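Local coordinates for protein superoxide dismutase [Fe] (Aquifex pyrophilus, PDB 1COJ) that converts superoxide radicals into hydrogen peroxide and oxygen, using one iron ion bound in each subunit of a homotetramer, at residues D146-Y151 / D163-A168; K33-K38 / V79-Y84; H167-Y170 / K176-P179. All blocks are in the same frame, centred on the assembly; numbering follows the deposited sequence.

Interaction 1: D146-Y151 / D163-A168; sequences DAHNVY and DTYEHA. With FE (Fe (III) ion), chain B.
Tyr165 lays its phenol against the imidazole of His148. Its CB starts over one face of the His167 ring, offset toward the rim. With chi1 at -92°, CG stands opposite the carbonyl carbon and beside the backbone N, which sends the ring toward the 146-151 loop. CD2 of Tyr165 is 4.0 Å from His148 CE1 and Tyr165 CE1 stays at the imidazole margin, whereas CE2 reaches His148 CE1 at 3.4 Å. CZ then lies over the imidazole face. Centroids 4.4 Å apart and planes 15° from parallel define an offset stack. At the tip, OH of Tyr165 sits over the centre of the His148 ring, 3.3 Å above its plane, and skirts CA and CB of Ala147. The same OH accepts a bent hydrogen bond from His148 N (3.1 Å, 140° at the hydrogen), so backbone and ring of one residue fix its position. The imidazole is itself held at its nitrogens, ND1 by Trp128 and NE2 by Tyr35.

At the other end, Tyr165 N donates to Asp163 OD1 at 3.0 Å, meeting the carboxylate from above its plane and forming an Asx turn. The other oxygen, Asp163 OD2, binds iron at 1.9 Å, as does His167 NE2 at 2.1 Å. With His27, His81 and a water completing five ligands, this is the metal centre of iron/manganese superoxide dismutases, with the Tyr165-His148 stack beside it.

Interaction 2: K33-K38 / V79-Y84; sequences KGYVAK and VLHELY. With FE (Fe (III) ion), chain B.
This is a buried aromatic contact between two helices, Tyr35 on helix 21-47 meeting His81 on helix 63-86, within the alpha-hairpin domain of the iron/manganese superoxide dismutase fold. The backbones stand well apart: the nearest CA atoms, those of Tyr35 and His81, are separated by 9.5 Å, and the gap is bridged by these two side chains, which both point toward the opposite segment. Each has CG beside its own backbone N and opposite the carbonyl carbon (chi1 -63° for Tyr35), and the two side chains cross at about a right angle.

The rings nevertheless turn nearly parallel, with planes 27° apart. They are slid so far past each other, centroids 5.3 Å apart, that they barely overlap, and the contact is made by one flank of the phenol. CD2 and CE2 of Tyr35 pass the ND1 and CE1 side of the imidazole, CD2 lying 3.9 Å from His81 ND1. No hydrogen bond joins the two segments; the interaction is van der Waals contact between flat groups.

The polar ends are held by other residues. His81 ND1 bonds to the carbonyl oxygen of Gly77, one turn earlier on the same helix, which would fix the rotation of the imidazole and present its other nitrogen to the metal. Tyr35 OH reaches His148 NE2 in the C-terminal domain, while its ring also packs on Asn74 and Val78 of the facing helix and on Asn60 of the fourth subunit. Tyr35 thus belongs to the second shell, beside a metal ligand: His81 NE2 binds the iron at 2.2 Å, and the neighbouring ring carbon, His81 CE1, meets Tyr35 CE2 at 3.4 Å.

Interaction 3: H167-Y170 / K176-P179; sequences HAYY and KRPP. With FE (Fe (III) ion), chain B.
Tyr169 and Arg177 make the tight part of this contact, where the guanidinium grips the phenol oxygen side-on with two nitrogens. Arg177 NH2 donates to Tyr169 OH at 3.1 Å, and Arg177 NE donates to the same Tyr169 OH, also at 3.1 Å. The oxygen lies only 3° out of the guanidinium plane, while the ring is turned 72° from that plane. The bend of the arginine chain at chi3 (-66°) brings NE and NH2 round to the hydroxyl, and its CB and CG pass over one face of the ring.

Lys176 forms the loose, exposed side. Its carbonyl O comes no nearer to the ring than 4.3 Å, at Tyr169 CD1, its CB points away from the 167-170 segment, and NZ bonds to Tyr173 O. A phenylalanine in place of Tyr169 would probably leave NE and NH2 of Arg177 without their shared acceptor, with the guanidinium then held mainly through NH1.

Together the pair joins the loop that carries the iron ligand His167 to the start of helix 177-186. Tyr180 of that helix meets the Tyr169 ring, and Arg177 NH1 reaches on to Ala122 O in helix 111-124.

Interactions 1 and 2 flank one iron centre, to which interaction 1 gives Asp163 and His167 and interaction 2 gives His81; a water 2.0 Å from the iron and His27 complete the set. Interactions 1 and 2, centres about 12 Å apart, join the two domains through a probable hydrogen bond of 2.9 Å between His148 NE2 and Tyr35 OH. Interaction 3 reaches the iron through His167, shared with interaction 1, and Arg177 NH2 packs 3.2 Å from Thr164 O. Its centre lies about 19 Å from that of interaction 2, yet their ligand atoms His81 NE2 and His167 NE2 come within 3.9 Å. His167 ND1 also bonds to Glu166 of the third subunit, tying the site to the subunit interface.

Interaction 1: D146-Y151 / D163-A168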
# COMPACT_ATOMS: atom_id res chain seq x y z
N ASP A 146 3.97 3.80 -7.46
CA ASP A 146 3.45 2.47 -7.75
C ASP A 146 1.97 2.51 -8.13
O ASP A 146 1.40 1.50 -8.57
CB ASP A 146 3.68 1.51 -6.58
CG ASP A 146 4.93 0.67 -6.76
OD1 ASP A 146 5.20 -0.18 -5.89
OD2 ASP A 146 5.64 0.84 -7.78
N ALA A 147 1.36 3.68 -7.97
CA ALA A 147 -0.05 3.91 -8.30
C ALA A 147 -0.24 5.43 -8.32
O ALA A 147 0.68 6.17 -7.98
CB ALA A 147 -0.96 3.26 -7.25
N HIS A 148 -1.42 5.90 -8.70
CA HIS A 148 -1.68 7.34 -8.76
C HIS A 148 -1.41 8.03 -7.42
O HIS A 148 -0.94 9.16 -7.39
CB HIS A 148 -3.13 7.63 -9.15
CG HIS A 148 -3.58 6.95 -10.41
ND1 HIS A 148 -2.82 6.91 -11.55
CD2 HIS A 148 -4.73 6.30 -10.71
CE1 HIS A 148 -3.47 6.27 -12.50
NE2 HIS A 148 -4.64 5.88 -12.01
N ASN A 149 -1.69 7.32 -6.32
CA ASN A 149 -1.54 7.88 -4.98
C ASN A 149 -0.61 7.10 -4.04
O ASN A 149 -0.80 7.12 -2.81
CB ASN A 149 -2.93 8.00 -4.33
CG ASN A 149 -3.66 6.65 -4.17
OD1 ASN A 149 -4.71 6.58 -3.54
ND2 ASN A 149 -3.09 5.59 -4.72
N VAL A 150 0.40 6.44 -4.59
CA VAL A 150 1.33 5.68 -3.76
C VAL A 150 2.77 6.04 -4.09
O VAL A 150 3.24 5.78 -5.20
CB VAL A 150 1.11 4.15 -3.90
CG1 VAL A 150 2.16 3.39 -3.11
CG2 VAL A 150 -0.28 3.77 -3.41
N TYR A 151 3.45 6.62 -3.10
CA TYR A 151 4.86 7.06 -3.15
C TYR A 151 5.09 8.48 -3.67
O TYR A 151 6.23 8.90 -3.88
CB TYR A 151 5.76 6.05 -3.89
CG TYR A 151 5.73 4.64 -3.30
CD1 TYR A 151 5.96 3.52 -4.11
CD2 TYR A 151 5.46 4.43 -1.95
CE1 TYR A 151 5.91 2.23 -3.58
CE2 TYR A 151 5.40 3.15 -1.40
CZ TYR A 151 5.62 2.05 -2.22
OH TYR A 151 5.51 0.77 -1.70
N ASP A 163 3.50 7.62 -17.72
CA ASP A 163 2.53 6.64 -17.23
C ASP A 163 3.09 5.24 -17.48
O ASP A 163 3.41 4.90 -18.62
CB ASP A 163 1.21 6.80 -18.00
CG ASP A 163 0.07 6.00 -17.39
OD1 ASP A 163 0.30 5.28 -16.40
OD2 ASP A 163 -1.07 6.13 -17.87
N THR A 164 3.23 4.44 -16.43
CA THR A 164 3.74 3.08 -16.60
C THR A 164 2.67 2.03 -16.33
O THR A 164 2.96 0.84 -16.25
CB THR A 164 5.01 2.80 -15.76
OG1 THR A 164 4.72 2.92 -14.36
CG2 THR A 164 6.12 3.78 -16.12
N TYR A 165 1.42 2.47 -16.16
CA TYR A 165 0.32 1.53 -15.96
C TYR A 165 0.25 0.73 -17.24
O TYR A 165 0.48 1.26 -18.33
CB TYR A 165 -1.01 2.26 -15.79
CG TYR A 165 -1.39 2.58 -14.36
CD1 TYR A 165 -2.47 1.94 -13.75
CD2 TYR A 165 -0.70 3.55 -13.63
CE1 TYR A 165 -2.86 2.25 -12.44
CE2 TYR A 165 -1.08 3.87 -12.31
CZ TYR A 165 -2.16 3.22 -11.73
OH TYR A 165 -2.57 3.55 -10.44
N GLU A 166 -0.13 -0.54 -17.13
CA GLU A 166 -0.21 -1.41 -18.30
C GLU A 166 -1.13 -0.92 -19.41
O GLU A 166 -0.85 -1.14 -20.58
CB GLU A 166 -0.57 -2.83 -17.86
CG GLU A 166 0.49 -3.42 -16.96
CD GLU A 166 0.17 -4.82 -16.48
OE1 GLU A 166 -1.01 -5.13 -16.21
OE2 GLU A 166 1.13 -5.61 -16.35
N HIS A 167 -2.21 -0.23 -19.05
CA HIS A 167 -3.13 0.27 -20.06
C HIS A 167 -2.51 1.34 -20.96
O HIS A 167 -3.01 1.61 -22.05
CB HIS A 167 -4.44 0.79 -19.42
CG HIS A 167 -4.24 1.93 -18.47
ND1 HIS A 167 -4.78 1.98 -17.20
CD2 HIS A 167 -3.60 3.11 -18.64
CE1 HIS A 167 -4.45 3.16 -16.66
NE2 HIS A 167 -3.73 3.87 -17.51
N ALA A 168 -1.41 1.93 -20.50
CA ALA A 168 -0.74 2.98 -21.26
C ALA A 168 0.01 2.49 -22.50
O ALA A 168 0.16 3.25 -23.47
CB ALA A 168 0.20 3.75 -20.34
FE FE B . -2.95 5.81 -17.47
O HOH W 1 -2.44 5.48 -15.56

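Interaction 2: K33-K38 / V79-Y84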
# COMPACT_ATOMS: atom_id res chain seq x y z
N LYS A 33 -11.18 9.74 -18.40
CA LYS A 33 -12.51 10.25 -18.13
C LYS A 33 -13.19 9.52 -16.98
O LYS A 33 -14.04 10.10 -16.29
CB LYS A 33 -13.35 10.22 -19.40
CG LYS A 33 -12.82 11.17 -20.46
CD LYS A 33 -13.77 11.34 -21.63
CE LYS A 33 -13.24 12.39 -22.59
NZ LYS A 33 -14.20 12.65 -23.70
N GLY A 34 -12.77 8.29 -16.73
CA GLY A 34 -13.33 7.51 -15.63
C GLY A 34 -12.92 8.09 -14.29
O GLY A 34 -13.71 8.08 -13.34
N TYR A 35 -11.69 8.59 -14.22
CA TYR A 35 -11.18 9.20 -12.99
C TYR A 35 -11.91 10.50 -12.71
O TYR A 35 -12.18 10.84 -11.56
CB TYR A 35 -9.67 9.47 -13.09
CG TYR A 35 -8.85 8.21 -13.26
CD1 TYR A 35 -9.00 7.13 -12.39
CD2 TYR A 35 -7.94 8.09 -14.30
CE1 TYR A 35 -8.27 5.96 -12.55
CE2 TYR A 35 -7.20 6.92 -14.48
CZ TYR A 35 -7.37 5.86 -13.60
OH TYR A 35 -6.63 4.70 -13.74
N VAL A 36 -12.24 11.24 -13.78
CA VAL A 36 -12.96 12.50 -13.64
C VAL A 36 -14.36 12.23 -13.08
O VAL A 36 -14.79 12.87 -12.12
CB VAL A 36 -13.06 13.25 -15.01
CG1 VAL A 36 -13.96 14.48 -14.88
CG2 VAL A 36 -11.67 13.65 -15.49
N ALA A 37 -15.03 11.23 -13.65
CA ALA A 37 -16.37 10.86 -13.22
C ALA A 37 -16.41 10.42 -11.76
O ALA A 37 -17.27 10.84 -10.99
CB ALA A 37 -16.92 9.76 -14.12
N LYS A 38 -15.47 9.56 -11.37
CA LYS A 38 -15.42 9.08 -9.99
C LYS A 38 -15.05 10.15 -8.98
O LYS A 38 -15.58 10.17 -7.87
CB LYS A 38 -14.50 7.86 -9.88
CG LYS A 38 -15.18 6.58 -10.31
CD LYS A 38 -16.37 6.29 -9.42
CE LYS A 38 -17.10 5.05 -9.87
NZ LYS A 38 -18.14 4.68 -8.88
N VAL A 79 -5.17 14.60 -12.62
CA VAL A 79 -4.02 15.48 -12.76
C VAL A 79 -2.84 14.88 -13.53
O VAL A 79 -2.34 15.50 -14.47
CB VAL A 79 -3.54 15.98 -11.38
CG1 VAL A 79 -2.24 16.76 -11.52
CG2 VAL A 79 -4.60 16.88 -10.74
N LEU A 80 -2.41 13.69 -13.13
CA LEU A 80 -1.28 13.03 -13.78
C LEU A 80 -1.55 12.76 -15.26
O LEU A 80 -0.67 12.94 -16.09
CB LEU A 80 -0.92 11.75 -13.03
CG LEU A 80 0.15 11.84 -11.92
CD1 LEU A 80 0.24 13.22 -11.30
CD2 LEU A 80 -0.13 10.78 -10.86
N HIS A 81 -2.78 12.36 -15.58
CA HIS A 81 -3.12 12.11 -16.98
C HIS A 81 -3.13 13.39 -17.80
O HIS A 81 -2.66 13.40 -18.94
CB HIS A 81 -4.46 11.37 -17.10
CG HIS A 81 -4.35 9.89 -16.90
ND1 HIS A 81 -4.53 9.27 -15.69
CD2 HIS A 81 -3.98 8.91 -17.76
CE1 HIS A 81 -4.27 7.97 -15.84
NE2 HIS A 81 -3.93 7.71 -17.08
N GLU A 82 -3.60 14.48 -17.21
CA GLU A 82 -3.62 15.76 -17.92
C GLU A 82 -2.20 16.25 -18.20
O GLU A 82 -1.94 16.82 -19.26
CB GLU A 82 -4.42 16.79 -17.14
CG GLU A 82 -5.90 16.45 -17.10
CD GLU A 82 -6.75 17.52 -16.46
OE1 GLU A 82 -7.99 17.41 -16.57
OE2 GLU A 82 -6.21 18.47 -15.85
N LEU A 83 -1.29 16.00 -17.26
CA LEU A 83 0.10 16.39 -17.43
C LEU A 83 0.78 15.51 -18.48
O LEU A 83 1.66 15.96 -19.22
CB LEU A 83 0.84 16.28 -16.09
CG LEU A 83 0.46 17.28 -14.99
CD1 LEU A 83 1.03 16.83 -13.66
CD2 LEU A 83 0.98 18.67 -15.35
N TYR A 84 0.35 14.26 -18.53
CA TYR A 84 0.88 13.27 -19.47
C TYR A 84 0.46 13.57 -20.92
O TYR A 84 1.30 13.79 -21.79
CB TYR A 84 0.42 11.88 -19.03
CG TYR A 84 0.72 10.74 -19.98
CD1 TYR A 84 2.01 10.22 -20.10
CD2 TYR A 84 -0.30 10.14 -20.72
CE1 TYR A 84 2.27 9.12 -20.91
CE2 TYR A 84 -0.05 9.05 -21.54
CZ TYR A 84 1.24 8.54 -21.63
OH TYR A 84 1.47 7.40 -22.37
FE FE B . -2.95 5.81 -17.47
O HOH W 1 -2.44 5.48 -15.56

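Interaction 3: H167-Y170 / K176-P179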
# COMPACT_ATOMS: atom_id res chain seq x y z
N HIS A 167 -2.21 -0.23 -19.05
CA HIS A 167 -3.13 0.27 -20.06
C HIS A 167 -2.51 1.34 -20.96
O HIS A 167 -3.01 1.61 -22.05
CB HIS A 167 -4.44 0.79 -19.42
CG HIS A 167 -4.24 1.93 -18.47
ND1 HIS A 167 -4.78 1.98 -17.20
CD2 HIS A 167 -3.60 3.11 -18.64
CE1 HIS A 167 -4.45 3.16 -16.66
NE2 HIS A 167 -3.73 3.87 -17.51
N ALA A 168 -1.41 1.93 -20.50
CA ALA A 168 -0.74 2.98 -21.26
C ALA A 168 0.01 2.49 -22.50
O ALA A 168 0.16 3.25 -23.47
CB ALA A 168 0.20 3.75 -20.34
N TYR A 169 0.44 1.23 -22.49
CA TYR A 169 1.21 0.67 -23.60
C TYR A 169 0.84 -0.73 -24.08
O TYR A 169 1.35 -1.19 -25.11
CB TYR A 169 2.70 0.68 -23.23
CG TYR A 169 3.04 -0.12 -21.99
CD1 TYR A 169 3.34 -1.48 -22.07
CD2 TYR A 169 3.05 0.47 -20.72
CE1 TYR A 169 3.63 -2.24 -20.93
CE2 TYR A 169 3.34 -0.28 -19.57
CZ TYR A 169 3.63 -1.63 -19.69
OH TYR A 169 3.88 -2.38 -18.56
N TYR A 170 -0.08 -1.40 -23.39
CA TYR A 170 -0.45 -2.76 -23.76
C TYR A 170 -1.02 -2.98 -25.16
O TYR A 170 -0.81 -4.03 -25.75
CB TYR A 170 -1.35 -3.40 -22.71
CG TYR A 170 -0.81 -4.73 -22.27
CD1 TYR A 170 0.21 -4.81 -21.31
CD2 TYR A 170 -1.25 -5.91 -22.86
CE1 TYR A 170 0.76 -6.03 -20.97
CE2 TYR A 170 -0.71 -7.12 -22.53
CZ TYR A 170 0.30 -7.19 -21.59
OH TYR A 170 0.86 -8.42 -21.32
N LYS A 176 6.01 -5.42 -23.51
CA LYS A 176 7.24 -4.68 -23.79
C LYS A 176 7.22 -3.19 -23.45
O LYS A 176 6.90 -2.35 -24.30
CB LYS A 176 7.65 -4.87 -25.25
CG LYS A 176 7.79 -6.32 -25.66
CD LYS A 176 8.09 -6.46 -27.15
CE LYS A 176 6.93 -5.99 -28.04
NZ LYS A 176 5.71 -6.84 -27.91
N ARG A 177 7.66 -2.86 -22.24
CA ARG A 177 7.69 -1.47 -21.78
C ARG A 177 8.81 -0.60 -22.37
O ARG A 177 8.57 0.57 -22.69
CB ARG A 177 7.72 -1.42 -20.24
CG ARG A 177 7.54 -0.03 -19.66
CD ARG A 177 7.54 -0.03 -18.15
NE ARG A 177 6.38 -0.73 -17.59
CZ ARG A 177 6.17 -0.90 -16.28
NH1 ARG A 177 7.03 -0.42 -15.39
NH2 ARG A 177 5.10 -1.56 -15.87
N PRO A 178 10.03 -1.14 -22.52
CA PRO A 178 11.14 -0.33 -23.08
C PRO A 178 10.85 0.42 -24.38
O PRO A 178 11.14 1.62 -24.49
CB PRO A 178 12.26 -1.35 -23.23
CG PRO A 178 12.03 -2.25 -22.07
CD PRO A 178 10.53 -2.46 -22.10
N PRO A 179 10.30 -0.26 -25.41
CA PRO A 179 10.03 0.46 -26.65
C PRO A 179 9.00 1.57 -26.46
O PRO A 179 9.02 2.57 -27.18
CB PRO A 179 9.54 -0.64 -27.59
CG PRO A 179 8.99 -1.68 -26.67
CD PRO A 179 9.99 -1.69 -25.55
FE FE B . -2.95 5.81 -17.47
O HOH W 1 -2.44 5.48 -15.56